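Local coordinates for D-alanyl-D-alanine carboxypeptidase (Vibrio cholerae, PDB 5TR7), which probably removes the terminal D-alanine from peptidoglycan precursor peptides as a penicillin-binding serine carboxypeptidase of the inner membrane, at residues Lys38-Tyr43 against Leu128-Ser133; Ser214-Gly219 against Lys242-Gly247; Ala105-Glu108 against Thr113-Ala116. All coordinates share one frame; numbering follows the deposited sequence.

Contact 1: residues Lys38-Tyr43 against Leu128-Ser133; sequences KMMTSY and LGMKNS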
loop_
_atom_site.group_PDB
_atom_site.type_symbol
_atom_site.label_atom_id
_atom_site.label_comp_id
_atom_site.label_asym_id
_atom_site.label_seq_id
_atom_site.Cartn_x
_atom_site.Cartn_y
_atom_site.Cartn_z
ATOM N N LYS A 38 2.612 0.019 -4.004
ATOM C CA LYS A 38 1.291 -0.408 -4.485
ATOM C C LYS A 38 0.188 0.444 -3.947
ATOM O O LYS A 38 -0.887 0.552 -4.568
ATOM C CB LYS A 38 1.044 -1.862 -4.259
ATOM C CG LYS A 38 2.061 -2.756 -4.997
ATOM C CD LYS A 38 1.779 -4.252 -4.857
ATOM C CE LYS A 38 2.747 -5.103 -5.677
ATOM N NZ LYS A 38 4.085 -5.181 -5.073
ATOM N N MET A 39 0.425 1.087 -2.807
ATOM C CA MET A 39 -0.582 2.028 -2.307
ATOM C C MET A 39 -0.744 3.189 -3.288
ATOM O O MET A 39 -1.882 3.691 -3.510
ATOM C CB MET A 39 -0.186 2.599 -0.948
ATOM C CG MET A 39 -0.285 1.570 0.206
ATOM S SD MET A 39 -0.101 2.352 1.774
ATOM C CE MET A 39 1.453 3.150 1.799
ATOM N N MET A 40 0.364 3.614 -3.900
ATOM C CA MET A 40 0.260 4.768 -4.818
ATOM C C MET A 40 -0.449 4.297 -6.084
ATOM O O MET A 40 -1.262 4.995 -6.659
ATOM C CB MET A 40 1.613 5.422 -5.124
ATOM C CG MET A 40 1.448 6.579 -6.152
ATOM S SD MET A 40 0.336 7.940 -5.619
ATOM C CE MET A 40 1.595 8.513 -4.447
ATOM N N THR A 41 -0.154 3.080 -6.500
ATOM C CA THR A 41 -0.779 2.518 -7.700
ATOM C C THR A 41 -2.286 2.419 -7.514
ATOM O O THR A 41 -3.075 2.834 -8.388
ATOM C CB THR A 41 -0.153 1.159 -8.016
ATOM O OG1 THR A 41 1.219 1.368 -8.403
ATOM C CG2 THR A 41 -0.880 0.446 -9.137
ATOM N N SER A 42 -2.694 1.916 -6.360
ATOM C CA SER A 42 -4.128 1.771 -6.087
ATOM C C SER A 42 -4.754 3.165 -5.920
ATOM O O SER A 42 -5.946 3.320 -6.172
ATOM C CB SER A 42 -4.414 0.930 -4.872
ATOM O OG SER A 42 -4.262 1.718 -3.713
ATOM N N TYR A 43 -3.976 4.152 -5.469
ATOM C CA TYR A 43 -4.514 5.492 -5.291
ATOM C C TYR A 43 -4.883 6.035 -6.668
ATOM O O TYR A 43 -6.001 6.540 -6.870
ATOM C CB TYR A 43 -3.545 6.436 -4.532
ATOM C CG TYR A 43 -4.136 7.830 -4.299
ATOM C CD1 TYR A 43 -4.028 8.800 -5.265
ATOM C CD2 TYR A 43 -4.824 8.162 -3.119
ATOM C CE1 TYR A 43 -4.641 10.034 -5.111
ATOM C CE2 TYR A 43 -5.399 9.424 -2.945
ATOM C CZ TYR A 43 -5.320 10.356 -3.942
ATOM O OH TYR A 43 -5.896 11.578 -3.786
ATOM N N LEU A 128 -0.247 15.460 -3.247
ATOM C CA LEU A 128 -0.558 15.017 -1.909
ATOM C C LEU A 128 0.474 15.536 -0.891
ATOM O O LEU A 128 0.280 15.288 0.264
ATOM C CB LEU A 128 -0.606 13.513 -1.819
ATOM C CG LEU A 128 -1.731 12.794 -2.581
ATOM C CD1 LEU A 128 -1.592 11.287 -2.561
ATOM C CD2 LEU A 128 -3.124 13.217 -2.152
ATOM N N GLY A 129 1.556 16.233 -1.287
ATOM C CA GLY A 129 2.542 16.700 -0.286
ATOM C C GLY A 129 3.625 15.671 0.095
ATOM O O GLY A 129 4.324 15.793 1.080
ATOM N N MET A 130 3.800 14.681 -0.758
ATOM C CA MET A 130 4.850 13.676 -0.589
ATOM C C MET A 130 6.120 14.253 -1.267
ATOM O O MET A 130 6.610 13.725 -2.249
ATOM C CB MET A 130 4.412 12.356 -1.229
ATOM C CG MET A 130 3.083 11.840 -0.642
ATOM S SD MET A 130 2.481 10.422 -1.518
ATOM C CE MET A 130 3.738 9.166 -1.280
ATOM N N LYS A 131 6.690 15.271 -0.669
ATOM C CA LYS A 131 7.853 15.968 -1.227
ATOM C C LYS A 131 9.162 15.181 -1.200
ATOM O O LYS A 131 10.100 15.579 -1.845
ATOM C CB LYS A 131 8.003 17.290 -0.494
ATOM C CG LYS A 131 6.679 18.050 -0.393
ATOM C CD LYS A 131 6.898 19.482 0.031
ATOM C CE LYS A 131 7.499 19.539 1.427
ATOM N NZ LYS A 131 7.690 20.949 1.897
ATOM N N ASN A 132 9.209 14.053 -0.482
ATOM C CA ASN A 132 10.404 13.227 -0.446
ATOM C C ASN A 132 10.157 11.832 -1.006
ATOM O O ASN A 132 10.727 10.849 -0.559
ATOM C CB ASN A 132 10.929 13.169 0.981
ATOM C CG ASN A 132 11.553 14.474 1.438
ATOM O OD1 ASN A 132 12.144 15.225 0.685
ATOM N ND2 ASN A 132 11.488 14.690 2.714
ATOM N N SER A 133 9.319 11.768 -2.024
ATOM C CA SER A 133 9.006 10.524 -2.669
ATOM C C SER A 133 9.153 10.603 -4.173
ATOM O O SER A 133 8.890 11.638 -4.755
ATOM C CB SER A 133 7.564 10.121 -2.328
ATOM O OG SER A 133 7.401 9.944 -0.915
#

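Contact 2: residues Ser214-Gly219 against Lys242-Gly247; sequences SSATEG and KLLSYG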
loop_
_atom_site.group_PDB
_atom_site.type_symbol
_atom_site.label_atom_id
_atom_site.label_comp_id
_atom_site.label_asym_id
_atom_site.label_seq_id
_atom_site.Cartn_x
_atom_site.Cartn_y
_atom_site.Cartn_z
ATOM N N SER A 214 -0.454 0.884 8.582
ATOM C CA SER A 214 -1.715 0.456 9.137
ATOM C C SER A 214 -2.621 1.619 9.476
ATOM O O SER A 214 -2.148 2.718 9.561
ATOM C CB SER A 214 -1.464 -0.377 10.410
ATOM O OG SER A 214 -0.707 0.382 11.353
ATOM N N SER A 215 -3.933 1.354 9.630
ATOM C CA SER A 215 -4.863 2.329 10.088
ATOM C C SER A 215 -5.872 1.592 10.950
ATOM O O SER A 215 -6.205 0.479 10.651
ATOM C CB SER A 215 -5.565 3.088 8.938
ATOM O OG SER A 215 -6.382 4.133 9.439
ATOM N N ALA A 216 -6.409 2.266 11.965
ATOM C CA ALA A 216 -7.369 1.680 12.858
ATOM C C ALA A 216 -8.234 2.726 13.438
ATOM O O ALA A 216 -7.869 3.911 13.452
ATOM C CB ALA A 216 -6.622 0.947 14.012
ATOM N N THR A 217 -9.385 2.276 13.938
ATOM C CA THR A 217 -10.317 3.160 14.596
ATOM C C THR A 217 -10.663 2.619 15.979
ATOM O O THR A 217 -10.542 1.418 16.253
ATOM C CB THR A 217 -11.622 3.355 13.823
ATOM O OG1 THR A 217 -12.274 2.116 13.657
ATOM C CG2 THR A 217 -11.384 3.964 12.450
ATOM N N GLU A 218 -11.087 3.538 16.844
ATOM C CA GLU A 218 -11.519 3.234 18.244
ATOM C C GLU A 218 -12.318 4.467 18.652
ATOM O O GLU A 218 -11.813 5.594 18.667
ATOM C CB GLU A 218 -10.328 2.948 19.190
ATOM C CG GLU A 218 -10.751 2.558 20.604
ATOM C CD GLU A 218 -9.613 2.520 21.646
ATOM O OE1 GLU A 218 -9.696 3.322 22.620
ATOM O OE2 GLU A 218 -8.637 1.737 21.498
ATOM N N GLY A 219 -13.603 4.276 18.885
ATOM C CA GLY A 219 -14.462 5.382 19.183
ATOM C C GLY A 219 -14.473 6.330 18.002
ATOM O O GLY A 219 -14.637 5.907 16.865
ATOM N N LYS A 242 1.517 -1.718 19.136
ATOM C CA LYS A 242 1.958 -0.853 20.250
ATOM C C LYS A 242 1.820 0.586 19.827
ATOM O O LYS A 242 1.309 1.397 20.564
ATOM C CB LYS A 242 3.423 -1.016 20.654
ATOM C CG LYS A 242 3.777 -2.279 21.356
ATOM C CD LYS A 242 5.300 -2.479 21.434
ATOM C CE LYS A 242 5.528 -3.892 21.951
ATOM N NZ LYS A 242 6.891 -4.402 21.642
ATOM N N LEU A 243 2.311 0.891 18.654
ATOM C CA LEU A 243 2.259 2.232 18.170
ATOM C C LEU A 243 0.845 2.715 18.167
ATOM O O LEU A 243 0.576 3.766 18.641
ATOM C CB LEU A 243 2.856 2.299 16.786
ATOM C CG LEU A 243 3.394 3.626 16.319
ATOM C CD1 LEU A 243 4.162 4.346 17.396
ATOM C CD2 LEU A 243 4.238 3.430 15.093
ATOM N N LEU A 244 -0.062 1.920 17.644
ATOM C CA LEU A 244 -1.474 2.313 17.569
ATOM C C LEU A 244 -2.113 2.456 18.952
ATOM O O LEU A 244 -2.830 3.435 19.185
ATOM C CB LEU A 244 -2.289 1.339 16.711
ATOM C CG LEU A 244 -2.021 1.358 15.214
ATOM C CD1 LEU A 244 -2.559 0.091 14.553
ATOM C CD2 LEU A 244 -2.601 2.570 14.533
ATOM N N SER A 245 -1.896 1.505 19.864
ATOM C CA SER A 245 -2.481 1.605 21.214
ATOM C C SER A 245 -2.029 2.861 21.912
ATOM O O SER A 245 -2.814 3.497 22.606
ATOM C CB SER A 245 -2.102 0.433 22.109
ATOM O OG SER A 245 -2.505 -0.727 21.477
ATOM N N TYR A 246 -0.759 3.202 21.756
ATOM C CA TYR A 246 -0.255 4.418 22.345
ATOM C C TYR A 246 -1.051 5.627 21.804
ATOM O O TYR A 246 -1.451 6.491 22.531
ATOM C CB TYR A 246 1.239 4.575 22.011
ATOM C CG TYR A 246 1.774 5.947 22.297
ATOM C CD1 TYR A 246 2.084 6.343 23.624
ATOM C CD2 TYR A 246 1.972 6.837 21.289
ATOM C CE1 TYR A 246 2.562 7.627 23.922
ATOM C CE2 TYR A 246 2.499 8.117 21.541
ATOM C CZ TYR A 246 2.753 8.519 22.848
ATOM O OH TYR A 246 3.232 9.787 23.025
ATOM N N GLY A 247 -1.322 5.652 20.532
ATOM C CA GLY A 247 -2.055 6.791 19.950
ATOM C C GLY A 247 -3.467 6.881 20.527
ATOM O O GLY A 247 -3.960 7.976 20.773
#

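Contact 3: residues Ala105-Glu108 against Thr113-Ala116; sequences AMAE and TEDA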
loop_
_atom_site.group_PDB
_atom_site.type_symbol
_atom_site.label_atom_id
_atom_site.label_comp_id
_atom_site.label_asym_id
_atom_site.label_seq_id
_atom_site.Cartn_x
_atom_site.Cartn_y
_atom_site.Cartn_z
ATOM N N ALA A 105 -0.404 -4.602 -15.366
ATOM C CA ALA A 105 -1.578 -4.649 -16.235
ATOM C C ALA A 105 -2.486 -3.460 -16.031
ATOM O O ALA A 105 -3.005 -2.895 -17.023
ATOM C CB ALA A 105 -2.354 -5.927 -16.060
ATOM N N MET A 106 -2.703 -3.072 -14.776
ATOM C CA MET A 106 -3.551 -1.865 -14.516
ATOM C C MET A 106 -2.858 -0.593 -14.981
ATOM O O MET A 106 -3.480 0.304 -15.538
ATOM C CB MET A 106 -3.970 -1.734 -13.050
ATOM C CG MET A 106 -5.045 -2.753 -12.642
ATOM S SD MET A 106 -6.565 -2.583 -13.629
ATOM C CE MET A 106 -7.081 -0.901 -13.235
ATOM N N ALA A 107 -1.552 -0.543 -14.789
ATOM C CA ALA A 107 -0.776 0.607 -15.208
ATOM C C ALA A 107 -1.003 0.857 -16.697
ATOM O O ALA A 107 -1.326 1.985 -17.139
ATOM C CB ALA A 107 0.691 0.365 -14.898
ATOM N N GLU A 108 -0.922 -0.234 -17.463
ATOM C CA GLU A 108 -1.115 -0.154 -18.895
ATOM C C GLU A 108 -2.551 0.164 -19.270
ATOM O O GLU A 108 -2.781 0.950 -20.182
ATOM C CB GLU A 108 -0.643 -1.426 -19.600
ATOM C CG GLU A 108 0.849 -1.669 -19.526
ATOM C CD GLU A 108 1.299 -2.936 -20.259
ATOM O OE1 GLU A 108 0.470 -3.849 -20.598
ATOM O OE2 GLU A 108 2.511 -2.996 -20.562
ATOM N N THR A 113 1.129 2.821 -21.039
ATOM C CA THR A 113 2.428 2.233 -20.759
ATOM C C THR A 113 2.750 2.421 -19.297
ATOM O O THR A 113 2.260 3.376 -18.664
ATOM C CB THR A 113 3.528 2.983 -21.501
ATOM O OG1 THR A 113 3.551 4.318 -21.006
ATOM C CG2 THR A 113 3.291 2.986 -23.016
ATOM N N GLU A 114 3.624 1.567 -18.762
ATOM C CA GLU A 114 3.995 1.707 -17.386
ATOM C C GLU A 114 4.589 3.072 -17.105
ATOM O O GLU A 114 4.272 3.663 -16.056
ATOM C CB GLU A 114 4.901 0.582 -16.837
ATOM C CG GLU A 114 4.944 0.583 -15.270
ATOM C CD GLU A 114 5.739 -0.583 -14.690
ATOM O OE1 GLU A 114 5.738 -0.812 -13.449
ATOM O OE2 GLU A 114 6.371 -1.302 -15.477
ATOM N N ASP A 115 5.395 3.601 -18.020
ATOM C CA ASP A 115 6.054 4.886 -17.824
ATOM C C ASP A 115 5.074 6.022 -17.631
ATOM O O ASP A 115 5.248 6.850 -16.740
ATOM C CB ASP A 115 7.011 5.218 -18.981
ATOM C CG ASP A 115 8.236 4.325 -19.025
ATOM O OD1 ASP A 115 8.597 3.680 -18.008
ATOM O OD2 ASP A 115 8.866 4.301 -20.096
ATOM N N ALA A 116 4.065 6.104 -18.482
ATOM C CA ALA A 116 3.082 7.173 -18.338
ATOM C C ALA A 116 2.343 6.983 -17.046
ATOM O O ALA A 116 2.043 7.937 -16.355
ATOM C CB ALA A 116 2.134 7.184 -19.520
#

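Contact 1: residues Lys38-Tyr43 against Leu128-Ser133
One face of the Tyr-43 ring is covered by Leu-128, whose CD1 methyl sits over the ring centre, 4.1 Å from the centroid and 12° off the normal, a CH-pi contact. The other methyl, CD2, lies toward the phenol end, with Leu-128 CD2 3.6 Å from Tyr-43 OH, and the two branches of the leucine thus span the ring from its middle to its hydroxyl. Trp-124 of helix 114-127 meets the same ring edge-to-face. Tyr-43 CG stands anti to the backbone N (chi1 -178°), which carries the ring off helix 37-50 toward the turn that follows helix 114-127.

One helical turn nearer the N-terminus, Met-40 and Met-130 meet tip to tip. The terminal methyl of Met-40 touches sulfur, Met-40 CE to Met-130 SD being 3.6 Å, while the two methyls, Met-40 CE and Met-130 CE, are 3.9 Å apart. Bends at chi2 and chi3 of Met-40 bring its methyl to that sulfur.

Behind Leu-128 the chain leaves its helix in a Schellman motif, with Gly-129 at positive phi, and then makes a type I turn from Met-130 to Ser-133. Leu-128 and Met-130, on either side of Gly-129 in sequence, both point toward helix 37-50, the helix of the S11 peptidase fold that bears Lys-38, the predicted proton acceptor, hydrogen-bonded through NZ to Ser-35. Met-40 also packs on Met-121 and Ala-125 of helix 114-127 and on Leu-156 of helix 150-163.

The two segments therefore join by methyl, sulfur and ring surfaces. The buried phenol OH is hydrogen-bonded to Asp-163 and Gln-47, so the polar end of the ring is satisfied outside the two segments and the contact itself is apolar.

Contact 2: residues Ser214-Gly219 against Lys242-Gly247
Ser-214 begins the contact with its hydroxyl oxygen against a leucine methyl, Ser-214 OG lying 3.7 Å from Leu-244 CD1. This is helix-on-sheet packing in the penicillin-binding domain: helix 233-251 lies on one face of the five-stranded antiparallel sheet, and strand 209-218 is next to its edge strand 196-205. A chi1 of 57°, with OG between the backbone N and the carbonyl carbon, puts the Ser-214 hydroxyl on that methyl.

Ser-215 turns to the other face, where its OG hydrogen-bonds to Arg-222 and to the carbonyl of Leu-223 in the neighbouring strand 221-230. At Ala-216 the strand faces the helix again, its CB pointing toward it. The CA atoms of Ala-216 and Leu-244, 7.6 Å apart, are the closest CA pair between the segments.

Leu-244 is thus the one residue of the helix segment that meets the strand, and it also packs on Met-195 in the loop before strand 196-205. A single branch does most of the touching: Leu-244 CD1 lies 4.2 Å from Ala-216 CB.

Contact 3: residues Ala105-Glu108 against Thr113-Ala116
A tight helix-to-helix connection brings the end of helix 100-111 against the start of helix 114-127, and Ala-107 and Glu-108 meet Thr-113 and Glu-114 across it. The CB of Ala-107 packs against the aliphatic part of a glutamate, Ala-107 CB to Glu-114 CG being 4.3 Å. Glu-108 lies along the incoming backbone: Glu-108 CA is 4.3 Å from Thr-113 N, and Glu-108 CG is equally far, 4.3 Å, from Glu-114 N. The CA atoms of Glu-108 and Thr-113 are the closest such pair, 4.7 Å apart, and the carbonyl oxygens Ala-107 O and Thr-113 O approach to 4.1 Å.

Thr-113 is the N-cap of the second helix. Its CB points away from segment 105-108, and its hydroxyl accepts the first-turn amide: Ala-116 N donates to Thr-113 OG1 over 3.1 Å, nearly straight at 168°. In the mainly helical part of the S11 peptidase fold this cap marks the start of helix 114-127.

The two glutamates send their carboxylates to different partners. Glu-108, extended at chi2 (-179°), thereby reaches Ser-63 and Asn-65, to which its oxygens hydrogen-bond. Glu-114, with CG anti to the backbone N (chi1 -164°), hydrogen-bonds through OE1 to Ser-138 and packs on Asn-137 and His-139. Glu-108 OE2 and Glu-114 OE2 remain 6.6 Å apart, not in contact.

Along the chain, both segments of contact 3 fall between the two of contact 1, and contact 2 follows near the C-terminal end of the modelled chain. Contacts 1 and 3 share helix 114-127: contact 3 lies at its start and contact 1 just beyond its end, with centres about 16 Å apart. Both belong to the helical side of the penicillin-binding domain. Contact 2 lies on the five-stranded sheet, about 22 Å from contact 1 and about 35 Å from contact 3, centre to centre, with contact 3 across the chain's centre. Helix 37-50, part of contact 1 and carrying predicted catalytic Lys-38, touches strand 196-205 through Lys-38 and Met-39, where helices and sheet meet.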